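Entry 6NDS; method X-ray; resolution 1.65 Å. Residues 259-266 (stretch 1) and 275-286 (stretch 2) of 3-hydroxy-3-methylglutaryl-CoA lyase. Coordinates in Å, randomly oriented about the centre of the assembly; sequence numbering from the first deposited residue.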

# COMPACT_ATOMS: atom_id res chain seq x y z
N CYS A 259 -2.52 7.16 4.35
CA CYS A 259 -3.58 8.03 3.87
C CYS A 259 -4.90 7.75 4.59
O CYS A 259 -5.39 6.62 4.58
CB CYS A 259 -3.73 7.80 2.37
SG CYS A 259 -5.13 8.63 1.63
N THR A 260 -5.49 8.79 5.18
CA THR A 260 -6.70 8.60 5.99
C THR A 260 -7.82 7.96 5.18
O THR A 260 -8.46 7.01 5.64
CB THR A 260 -7.17 9.93 6.57
OG1 THR A 260 -6.07 10.56 7.23
CG2 THR A 260 -8.27 9.70 7.61
N GLU A 261 -8.09 8.47 3.98
CA GLU A 261 -9.23 7.91 3.25
C GLU A 261 -8.93 6.50 2.74
O GLU A 261 -9.84 5.68 2.63
CB GLU A 261 -9.67 8.85 2.12
CG GLU A 261 -8.63 9.14 1.07
CD GLU A 261 -7.78 10.38 1.35
OE1 GLU A 261 -7.68 10.83 2.51
OE2 GLU A 261 -7.19 10.89 0.38
N ASP A 262 -7.66 6.17 2.47
CA ASP A 262 -7.33 4.79 2.12
C ASP A 262 -7.50 3.87 3.33
O ASP A 262 -7.98 2.74 3.19
CB ASP A 262 -5.90 4.70 1.56
CG ASP A 262 -5.72 5.45 0.23
OD1 ASP A 262 -6.70 6.03 -0.29
OD2 ASP A 262 -4.58 5.47 -0.30
N LEU A 263 -7.12 4.34 4.53
CA LEU A 263 -7.35 3.56 5.75
C LEU A 263 -8.84 3.35 6.01
O LEU A 263 -9.29 2.23 6.29
CB LEU A 263 -6.70 4.26 6.94
CG LEU A 263 -7.09 3.74 8.33
CD1 LEU A 263 -6.66 2.29 8.50
CD2 LEU A 263 -6.47 4.64 9.42
N VAL A 264 -9.63 4.42 5.92
CA VAL A 264 -11.06 4.30 6.18
C VAL A 264 -11.72 3.42 5.13
O VAL A 264 -12.61 2.63 5.45
CB VAL A 264 -11.72 5.69 6.27
CG1 VAL A 264 -13.26 5.56 6.45
CG2 VAL A 264 -11.12 6.49 7.42
N ASN A 265 -11.29 3.51 3.87
CA ASN A 265 -11.85 2.61 2.86
C ASN A 265 -11.54 1.15 3.18
O ASN A 265 -12.40 0.28 3.03
CB ASN A 265 -11.32 2.97 1.46
CG ASN A 265 -11.87 2.05 0.39
OD1 ASN A 265 -13.05 2.14 0.02
ND2 ASN A 265 -11.03 1.13 -0.11
N MET A 266 -10.31 0.87 3.61
CA MET A 266 -9.96 -0.49 3.99
C MET A 266 -10.90 -1.02 5.08
O MET A 266 -11.43 -2.14 4.98
CB MET A 266 -8.51 -0.54 4.48
CG MET A 266 -8.12 -1.96 4.93
SD MET A 266 -6.38 -2.17 5.36
CE MET A 266 -6.32 -1.41 6.99
N THR A 275 -15.85 5.83 12.81
CA THR A 275 -16.86 6.88 12.87
C THR A 275 -16.62 7.96 11.81
O THR A 275 -17.12 9.07 11.95
CB THR A 275 -16.93 7.54 14.25
OG1 THR A 275 -15.69 8.17 14.55
CG2 THR A 275 -17.25 6.51 15.33
N ILE A 276 -15.90 7.63 10.74
CA ILE A 276 -15.49 8.61 9.73
C ILE A 276 -16.44 8.53 8.54
O ILE A 276 -16.79 7.44 8.09
CB ILE A 276 -14.03 8.38 9.29
CG1 ILE A 276 -13.09 8.20 10.49
CG2 ILE A 276 -13.56 9.54 8.39
CD1 ILE A 276 -13.16 9.33 11.52
N ASP A 277 -16.84 9.69 8.02
CA ASP A 277 -17.68 9.77 6.81
C ASP A 277 -16.77 9.68 5.57
O ASP A 277 -16.18 10.68 5.14
CB ASP A 277 -18.51 11.05 6.85
CG ASP A 277 -19.40 11.26 5.62
OD1 ASP A 277 -19.26 10.56 4.60
OD2 ASP A 277 -20.25 12.17 5.69
N LEU A 278 -16.68 8.49 4.97
CA LEU A 278 -15.69 8.26 3.92
C LEU A 278 -15.98 9.11 2.68
O LEU A 278 -15.07 9.70 2.10
CB LEU A 278 -15.66 6.78 3.56
CG LEU A 278 -14.72 6.40 2.40
CD1 LEU A 278 -13.27 6.82 2.69
CD2 LEU A 278 -14.81 4.90 2.12
N ASP A 279 -17.24 9.14 2.25
CA ASP A 279 -17.58 9.93 1.06
C ASP A 279 -17.16 11.38 1.24
O ASP A 279 -16.57 11.99 0.33
CB ASP A 279 -19.08 9.86 0.79
CG ASP A 279 -19.50 8.55 0.19
OD1 ASP A 279 -18.75 8.00 -0.64
OD2 ASP A 279 -20.60 8.07 0.55
N ALA A 280 -17.47 11.97 2.40
CA ALA A 280 -17.12 13.37 2.62
C ALA A 280 -15.62 13.56 2.72
O ALA A 280 -15.10 14.59 2.29
CB ALA A 280 -17.80 13.89 3.89
N LEU A 281 -14.92 12.57 3.27
CA LEU A 281 -13.48 12.69 3.42
C LEU A 281 -12.77 12.63 2.07
O LEU A 281 -11.82 13.38 1.83
CB LEU A 281 -12.97 11.57 4.34
CG LEU A 281 -11.52 11.73 4.78
CD1 LEU A 281 -11.39 12.88 5.78
CD2 LEU A 281 -11.05 10.40 5.37
N ILE A 282 -13.23 11.76 1.17
CA ILE A 282 -12.68 11.72 -0.18
C ILE A 282 -12.88 13.06 -0.87
O ILE A 282 -11.97 13.58 -1.54
CB ILE A 282 -13.30 10.56 -0.98
CG1 ILE A 282 -12.82 9.21 -0.44
CG2 ILE A 282 -12.97 10.71 -2.49
CD1 ILE A 282 -13.62 8.02 -0.97
N GLN A 283 -14.07 13.64 -0.73
CA GLN A 283 -14.33 14.93 -1.37
C GLN A 283 -13.38 16.00 -0.82
O GLN A 283 -12.84 16.81 -1.59
CB GLN A 283 -15.79 15.34 -1.17
CG GLN A 283 -16.15 16.64 -1.89
CD GLN A 283 -17.53 17.15 -1.51
OE1 GLN A 283 -18.00 16.94 -0.40
NE2 GLN A 283 -18.17 17.84 -2.45
N LEU A 284 -13.15 15.99 0.49
CA LEU A 284 -12.22 16.95 1.08
C LEU A 284 -10.80 16.71 0.58
O LEU A 284 -10.09 17.67 0.23
CB LEU A 284 -12.27 16.86 2.61
CG LEU A 284 -11.30 17.83 3.31
CD1 LEU A 284 -11.63 19.30 3.05
CD2 LEU A 284 -11.25 17.55 4.82
N SER A 285 -10.37 15.46 0.52
CA SER A 285 -9.02 15.16 0.03
C SER A 285 -8.83 15.66 -1.39
O SER A 285 -7.75 16.14 -1.75
CB SER A 285 -8.75 13.66 0.11
OG SER A 285 -7.44 13.39 -0.35
N ARG A 286 -9.87 15.57 -2.22
CA ARG A 286 -9.74 16.02 -3.60
C ARG A 286 -9.58 17.53 -3.73
O ARG A 286 -9.25 18.00 -4.83
CB ARG A 286 -10.94 15.51 -4.42
CG ARG A 286 -10.87 13.99 -4.64
CD ARG A 286 -12.15 13.40 -5.24
NE ARG A 286 -11.91 12.07 -5.79
CZ ARG A 286 -12.87 11.23 -6.18
NH1 ARG A 286 -14.14 11.58 -6.07
NH2 ARG A 286 -12.55 10.04 -6.68

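The helix beginning at Thr-260 and the helix beginning at Leu-278 of 3-hydroxy-3-methylglutaryl-CoA lyase pack side by side and run nearly antiparallel: the angle between their N-to-C directions is 158°, and their axes approach to 9.7 Å. The register follows the antiparallel course: as the first chain advances, its partners step back from Ile-282 to Leu-278. Glu-261, in the first turn of one helix, lies across from Ile-282, with their CA atoms 6.2 Å apart; one turn on, Val-264 CA lies 6.5 Å from Leu-278 CA, at the start of the other helix. Together the two stretches bury 401 Å² of surface.

Backbone hydrogen bonds of the i to i+4 kind hold each helix, among them Asn-265 N to Glu-261 O (2.9 Å) and Ile-282 N to Leu-278 O (2.9 Å). Both helices are also capped at their N-termini, where the first backbone NH groups have no carbonyl partner from a preceding turn. Asp-277 OD1 accepts from Ala-280 N at 3.2 Å, with a nearly straight N-H...O angle of 170°. Cys-259 does the same job less firmly: its SG accepts from Asp-262 N at 3.6 Å, a weak bond, as expected of a large, diffuse sulfur acceptor.

Most of the contact between the stretches is apolar. The CA-to-CB bond of Val-264 points toward the other stretch. Val-264 CG1 lies 3.9 Å from Leu-278 CB, and Val-264 CG2 lies 3.9 Å from Ile-276 CB, in the segment leading into the helix, with Val-264 CG1 close to that same atom at 4.1 Å. Val-264 CG2 is also 4.4 Å from Leu-281 CD2, a looser contact. Leu-281 is more closely engaged one turn earlier on the partner helix, where its CD2 packs 3.6 Å from Thr-260 CG2 and 3.7 Å from Glu-261 CA. Thr-260 thus offers its methyl to the leucine, while its OG1 is hydrogen-bonded elsewhere in the structure. Leu-278 settles against the backbone as well as side chains: its CD1 is 3.6 Å from Glu-261 O and its CD2 is 3.8 Å from Asn-265 CA, so the leucine covers the turn from Glu-261 to Asn-265. That carbonyl already accepts from Asn-265 N, and the leucine methyl simply packs beside it.

Glu-261 joins the apolar and polar parts of the contact and has the largest area covered by the other stretch, 86 Å². Glu-261 CB packs 4.1 Å from Ile-282 CG1 and 3.9 Å from Leu-281 CD2, so the aliphatic base of the side chain belongs to the hydrophobic layer. The carboxylate extends on to Ser-285, two turns on from Leu-278. There Ser-285 OG donates to Glu-261 OE2 at 2.6 Å, the one hydrogen bond between the stretches and a short one. Because Glu-261 is buried, its charged oxygens need such partners; OE1 and OE2 also have hydrogen bonds elsewhere in the structure. The bond therefore adds a specific polar link to a contact otherwise made by close packing of aliphatic groups.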